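PDB 2NRH: type III pantothenate kinase from Campylobacter jejuni, which probably catalyses the ATP-dependent phosphorylation of pantothenate, the first step in coenzyme A biosynthesis, using a monovalent cation such as potassium or ammonium. Local coordinates for residues A79-I84 with L194-G198; L171-G175 with A188-L194. The protein carries 2 engineered substitutions. All blocks are in the same frame, centred on the assembly; numbering follows the deposited sequence.

Contact 1: residues A79-I84 with L194-G198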
loop_
_atom_site.group_PDB
_atom_site.type_symbol
_atom_site.label_atom_id
_atom_site.label_comp_id
_atom_site.label_asym_id
_atom_site.label_seq_id
_atom_site.Cartn_x
_atom_site.Cartn_y
_atom_site.Cartn_z
ATOM N N ALA B 79 2.044 -23.445 1.969
ATOM C CA ALA B 79 3.058 -24.010 2.819
ATOM C C ALA B 79 3.221 -23.259 4.142
ATOM O O ALA B 79 3.577 -23.869 5.160
ATOM C CB ALA B 79 4.410 -24.068 2.061
ATOM N N ALA B 80 3.015 -21.945 4.144
ATOM C CA ALA B 80 3.121 -21.166 5.408
ATOM C C ALA B 80 1.901 -21.312 6.290
ATOM O O ALA B 80 2.012 -21.137 7.515
ATOM C CB ALA B 80 3.369 -19.695 5.155
ATOM N N CYS B 81 0.744 -21.559 5.676
ATOM C CA CYS B 81 -0.484 -21.831 6.437
ATOM C C CYS B 81 -0.562 -23.264 6.957
ATOM O O CYS B 81 -1.389 -23.587 7.801
ATOM C CB CYS B 81 -1.735 -21.546 5.602
ATOM S SG CYS B 81 -1.958 -19.794 5.331
ATOM N N TYR B 82 0.263 -24.120 6.401
ATOM C CA TYR B 82 0.031 -25.532 6.496
ATOM C C TYR B 82 0.156 -26.097 7.930
ATOM O O TYR B 82 -0.556 -27.052 8.255
ATOM C CB TYR B 82 1.009 -26.274 5.596
ATOM C CG TYR B 82 0.526 -27.645 5.189
ATOM C CD1 TYR B 82 -0.737 -27.813 4.619
ATOM C CD2 TYR B 82 1.320 -28.771 5.365
ATOM C CE1 TYR B 82 -1.191 -29.035 4.235
ATOM C CE2 TYR B 82 0.858 -30.024 4.959
ATOM C CZ TYR B 82 -0.393 -30.124 4.391
ATOM O OH TYR B 82 -0.867 -31.326 3.948
ATOM N N THR B 83 1.085 -25.584 8.758
ATOM C CA THR B 83 1.246 -26.158 10.121
ATOM C C THR B 83 0.302 -25.460 11.131
ATOM O O THR B 83 0.373 -25.686 12.335
ATOM C CB THR B 83 2.665 -26.072 10.624
ATOM O OG1 THR B 83 3.078 -24.705 10.593
ATOM C CG2 THR B 83 3.565 -26.873 9.777
ATOM N N ILE B 84 -0.582 -24.620 10.608
ATOM C CA ILE B 84 -1.490 -23.802 11.427
ATOM C C ILE B 84 -2.936 -24.290 11.319
ATOM O O ILE B 84 -3.446 -24.511 10.232
ATOM C CB ILE B 84 -1.263 -22.256 11.115
ATOM C CG1 ILE B 84 0.080 -21.845 11.759
ATOM C CG2 ILE B 84 -2.378 -21.353 11.659
ATOM C CD1 ILE B 84 0.976 -21.123 10.886
ATOM N N LEU B 194 8.406 -20.503 8.838
ATOM C CA LEU B 194 7.054 -21.043 8.685
ATOM C C LEU B 194 6.846 -21.999 7.497
ATOM O O LEU B 194 6.177 -23.046 7.616
ATOM C CB LEU B 194 6.013 -19.929 8.582
ATOM C CG LEU B 194 5.177 -19.691 9.804
ATOM C CD1 LEU B 194 3.900 -19.043 9.364
ATOM C CD2 LEU B 194 4.889 -21.046 10.610
ATOM N N ILE B 195 7.396 -21.604 6.359
ATOM C CA ILE B 195 7.181 -22.266 5.098
ATOM C C ILE B 195 7.901 -23.602 5.152
ATOM O O ILE B 195 7.330 -24.616 4.792
ATOM C CB ILE B 195 7.662 -21.355 3.904
ATOM C CG1 ILE B 195 6.627 -20.275 3.635
ATOM C CG2 ILE B 195 7.802 -22.126 2.645
ATOM C CD1 ILE B 195 6.943 -19.395 2.443
ATOM N N PHE B 196 9.161 -23.588 5.587
ATOM C CA PHE B 196 9.962 -24.811 5.685
ATOM C C PHE B 196 9.373 -25.801 6.681
ATOM O O PHE B 196 9.642 -27.000 6.575
ATOM C CB PHE B 196 11.403 -24.494 6.099
ATOM C CG PHE B 196 12.243 -23.951 5.014
ATOM C CD1 PHE B 196 12.406 -24.647 3.817
ATOM C CD2 PHE B 196 12.901 -22.734 5.185
ATOM C CE1 PHE B 196 13.193 -24.131 2.789
ATOM C CE2 PHE B 196 13.702 -22.200 4.166
ATOM C CZ PHE B 196 13.848 -22.909 2.958
ATOM N N ARG B 197 8.624 -25.306 7.667
ATOM C CA ARG B 197 7.839 -26.165 8.563
ATOM C C ARG B 197 6.650 -26.865 7.845
ATOM O O ARG B 197 6.405 -28.053 8.052
ATOM C CB ARG B 197 7.322 -25.376 9.779
ATOM C CG ARG B 197 8.399 -24.883 10.737
ATOM C CD ARG B 197 7.820 -24.419 12.134
ATOM N NE ARG B 197 8.730 -24.804 13.231
ATOM C CZ ARG B 197 8.366 -25.036 14.501
ATOM N NH1 ARG B 197 7.094 -24.910 14.910
ATOM N NH2 ARG B 197 9.295 -25.386 15.384
ATOM N N GLY B 198 5.910 -26.132 7.014
ATOM C CA GLY B 198 4.939 -26.746 6.102
ATOM C C GLY B 198 5.559 -27.816 5.228
ATOM O O GLY B 198 5.038 -28.949 5.137
HETATM O O HOH W 1 3.592 -23.655 8.294
#
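Gly198 offers the hollow that lets helix 75-81 come close to helix 194-204: with no side chain in the way, the carbonyl of Ala79 sits directly on its backbone, and Gly198 CA lies 3.3 Å from Ala79 O in a CA-H...O contact. The two alanine methyls fit against Ile195 instead. The methyl of Ala80 presses against the flank of Ile195, with Ala80 CB 3.6 Å from Ile195 CG1, while Ala79 CB meets the other branch of that isoleucine, CG2. Ile195 thus straddles two alanines with its two arms, CG1 lying beside its own backbone N and CG2 anti to it (chi1 -78°). Here two helices of the ASKHA (actin-like ATPase) fold pack through alanine and glycine surfaces, and the side chain of Ile195 also comes near Asp7 and Asp91, predicted to bind ATP and potassium respectively. At the other end, Leu194 pushes its forked tip toward the type I turn from Cys81 to Ile84. Its CD1 comes 3.4 Å from Ala80 O, and Ile84 CD1 lies against both prongs of the fork, 3.9 Å from Leu194 CD1, the two side chains crossing at about a right angle. Thr83 lies against the helix backbone at Arg197: its CG2 rests 3.5 Å from Arg197 O, while OG1, held between the backbone N and carbonyl carbon (chi1 57°), turns inward to a water. That water lies 2.6 Å from Thr83 OG1 and 2.7 Å from Leu194 O, and it also bonds to Ala79 O, bridging residues 79-84 and 194-198, between which no direct hydrogen bond forms. Beyond Gly198, the Tyr82 ring has Lys201 in a cation-pi contact and Phe64 edge-to-face.

Contact 2: residues L171-G175 with A188-L194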
loop_
_atom_site.group_PDB
_atom_site.type_symbol
_atom_site.label_atom_id
_atom_site.label_comp_id
_atom_site.label_asym_id
_atom_site.label_seq_id
_atom_site.Cartn_x
_atom_site.Cartn_y
_atom_site.Cartn_z
ATOM N N LEU B 171 -1.797 -14.749 15.774
ATOM C CA LEU B 171 -1.049 -14.319 14.594
ATOM C C LEU B 171 0.252 -15.043 14.488
ATOM O O LEU B 171 0.957 -15.200 15.483
ATOM C CB LEU B 171 -0.699 -12.861 14.666
ATOM C CG LEU B 171 -1.736 -11.874 14.202
ATOM C CD1 LEU B 171 -1.458 -10.539 14.861
ATOM C CD2 LEU B 171 -1.625 -11.786 12.732
ATOM N N TYR B 172 0.568 -15.485 13.270
ATOM C CA TYR B 172 1.865 -16.003 12.979
ATOM C C TYR B 172 2.444 -15.082 11.895
ATOM O O TYR B 172 1.680 -14.569 11.041
ATOM C CB TYR B 172 1.736 -17.449 12.542
ATOM C CG TYR B 172 1.032 -18.319 13.590
ATOM C CD1 TYR B 172 1.777 -19.073 14.488
ATOM C CD2 TYR B 172 -0.362 -18.350 13.696
ATOM C CE1 TYR B 172 1.191 -19.838 15.401
ATOM C CE2 TYR B 172 -0.978 -19.115 14.633
ATOM C CZ TYR B 172 -0.190 -19.854 15.496
ATOM O OH TYR B 172 -0.747 -20.660 16.453
ATOM N N PHE B 173 3.758 -14.839 11.977
ATOM C CA PHE B 173 4.434 -13.898 11.119
ATOM C C PHE B 173 5.670 -14.576 10.599
ATOM O O PHE B 173 6.254 -15.401 11.305
ATOM C CB PHE B 173 4.878 -12.629 11.878
ATOM C CG PHE B 173 3.856 -11.546 11.909
ATOM C CD1 PHE B 173 3.770 -10.620 10.876
ATOM C CD2 PHE B 173 2.984 -11.440 12.978
ATOM C CE1 PHE B 173 2.786 -9.595 10.897
ATOM C CE2 PHE B 173 2.032 -10.442 13.009
ATOM C CZ PHE B 173 1.935 -9.502 11.953
ATOM N N THR B 174 6.046 -14.233 9.362
ATOM C CA THR B 174 7.254 -14.799 8.723
ATOM C C THR B 174 7.739 -13.825 7.680
ATOM O O THR B 174 7.096 -12.793 7.443
ATOM C CB THR B 174 7.041 -16.280 8.130
ATOM O OG1 THR B 174 8.303 -16.872 7.791
ATOM C CG2 THR B 174 6.098 -16.328 6.928
ATOM N N GLY B 175 8.891 -14.107 7.098
ATOM C CA GLY B 175 9.420 -13.221 6.059
ATOM C C GLY B 175 10.366 -12.150 6.592
ATOM O O GLY B 175 10.412 -11.905 7.809
ATOM N N ALA B 188 1.297 -12.801 19.279
ATOM C CA ALA B 188 1.776 -13.062 17.951
ATOM C C ALA B 188 3.153 -13.687 18.023
ATOM O O ALA B 188 3.980 -13.304 18.855
ATOM C CB ALA B 188 1.838 -11.795 17.181
ATOM N N ILE B 189 3.396 -14.665 17.155
ATOM C CA ILE B 189 4.688 -15.301 17.022
ATOM C C ILE B 189 5.344 -14.853 15.730
ATOM O O ILE B 189 4.663 -14.488 14.783
ATOM C CB ILE B 189 4.533 -16.830 17.025
ATOM C CG1 ILE B 189 5.027 -17.406 18.356
ATOM C CG2 ILE B 189 5.368 -17.483 15.909
ATOM C CD1 ILE B 189 3.959 -17.488 19.441
ATOM N N TYR B 190 6.667 -14.856 15.711
ATOM C CA TYR B 190 7.413 -14.691 14.504
ATOM C C TYR B 190 8.219 -15.969 14.354
ATOM O O TYR B 190 8.885 -16.421 15.295
ATOM C CB TYR B 190 8.322 -13.445 14.485
ATOM C CG TYR B 190 9.281 -13.482 13.308
ATOM C CD1 TYR B 190 8.825 -13.169 12.002
ATOM C CD2 TYR B 190 10.623 -13.886 13.467
ATOM C CE1 TYR B 190 9.641 -13.261 10.890
ATOM C CE2 TYR B 190 11.489 -13.938 12.340
ATOM C CZ TYR B 190 10.962 -13.614 11.046
ATOM O OH TYR B 190 11.760 -13.648 9.915
ATOM N N ASP B 191 8.141 -16.553 13.156
ATOM C CA ASP B 191 8.849 -17.752 12.842
ATOM C C ASP B 191 9.350 -17.545 11.417
ATOM O O ASP B 191 8.588 -17.551 10.459
ATOM C CB ASP B 191 7.886 -18.904 12.970
ATOM C CG ASP B 191 8.523 -20.248 12.720
ATOM O OD1 ASP B 191 9.730 -20.353 12.360
ATOM O OD2 ASP B 191 7.775 -21.235 12.869
ATOM N N LYS B 192 10.650 -17.307 11.307
ATOM C CA LYS B 192 11.354 -17.166 10.043
ATOM C C LYS B 192 11.141 -18.368 9.146
ATOM O O LYS B 192 11.201 -18.251 7.920
ATOM C CB LYS B 192 12.850 -17.020 10.337
ATOM C CG LYS B 192 13.769 -16.881 9.133
ATOM C CD LYS B 192 15.209 -16.794 9.601
ATOM C CE LYS B 192 16.084 -16.232 8.513
ATOM N NZ LYS B 192 17.506 -16.743 8.703
ATOM N N LEU B 193 10.899 -19.518 9.759
ATOM C CA LEU B 193 10.842 -20.758 9.026
ATOM C C LEU B 193 9.446 -21.327 8.837
ATOM O O LEU B 193 9.314 -22.520 8.649
ATOM C CB LEU B 193 11.713 -21.821 9.699
ATOM C CG LEU B 193 13.162 -21.540 10.126
ATOM C CD1 LEU B 193 13.610 -22.613 11.117
ATOM C CD2 LEU B 193 14.135 -21.497 8.975
ATOM N N LEU B 194 8.406 -20.503 8.838
ATOM C CA LEU B 194 7.054 -21.043 8.685
ATOM C C LEU B 194 6.846 -21.999 7.497
ATOM O O LEU B 194 6.177 -23.046 7.616
ATOM C CB LEU B 194 6.013 -19.929 8.582
ATOM C CG LEU B 194 5.177 -19.691 9.804
ATOM C CD1 LEU B 194 3.900 -19.043 9.364
ATOM C CD2 LEU B 194 4.889 -21.046 10.610
#
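The ring of Tyr190 reaches along the neighbouring strand toward Gly175, with the backbone N of Lys192 over one face and Phe173 CB at its edge, in the ring plane. Its OH donates to Gly175 O at 3.0 Å, approaching from above the carbonyl plane, 52° out of it. The side chain gets there because CG stands anti to the backbone N (chi1 169°), which lays the ring past Thr174 CA. The Phe173 ring takes Ile189 O at its edge, in plane, with the methyl of Ala188 also near its rim; helix 178-182 packs on this ring through Leu181 and Ala182. Tyr172 projects from the opposite side of the sheet beside Ile189, the two pointing the same way, with Tyr172 CD1 4.2 Å from Ile189 CG2. Strands 171-174 and 188-190 run parallel, joined through helix 178-182 as a beta-alpha-beta unit, and 188-190 is the outermost strand of its sheet within the chain. Two backbone bonds are nearly straight: Ile189 N to Leu171 O, and Asp191 N to Phe173 O at 2.9 Å. Between them, Phe173 N to Ile189 O is weak, bent to 122°. Where strand pairing ends, Thr174 takes over with its side chain: OG1 donates to Asp191 O at 2.8 Å, in the carbonyl plane on a lone pair. Next to this bond Thr174 CB packs 3.8 Å from Leu194 CB, at the start of helix 194-204. Asp191 folds the connection as an Asx turn, its OD1 accepting from Leu193 N at 3.0 Å, while OD2 forms a long, weak ion pair with Arg197. Gly175 lies next to Asp91, the predicted potassium ligand, and close to a bound sulfate.

Overall arrangement
The centres of contacts 1 and 2 lie about 10 Å apart, and Leu194 belongs to both. Along the chain contact 2 is nested within contact 1: helix 75-81 comes first, then strands 171-174 and 188-190, and helix 194-204 follows the last strand after the short connection 191-193. Contact 2 forms the parallel end of the mixed sheet of 87-92, 95-102, 105-113, 171-174 and 188-190; contact 1 joins two helices, with Ile84 and Leu194 resting on Val89 of strand 87-92. Ile84 CD1 also meets Tyr172 CG at 3.9 Å. Both contacts reach Asp91, through Ile195 and Gly175, and so border the predicted nucleotide and cation site.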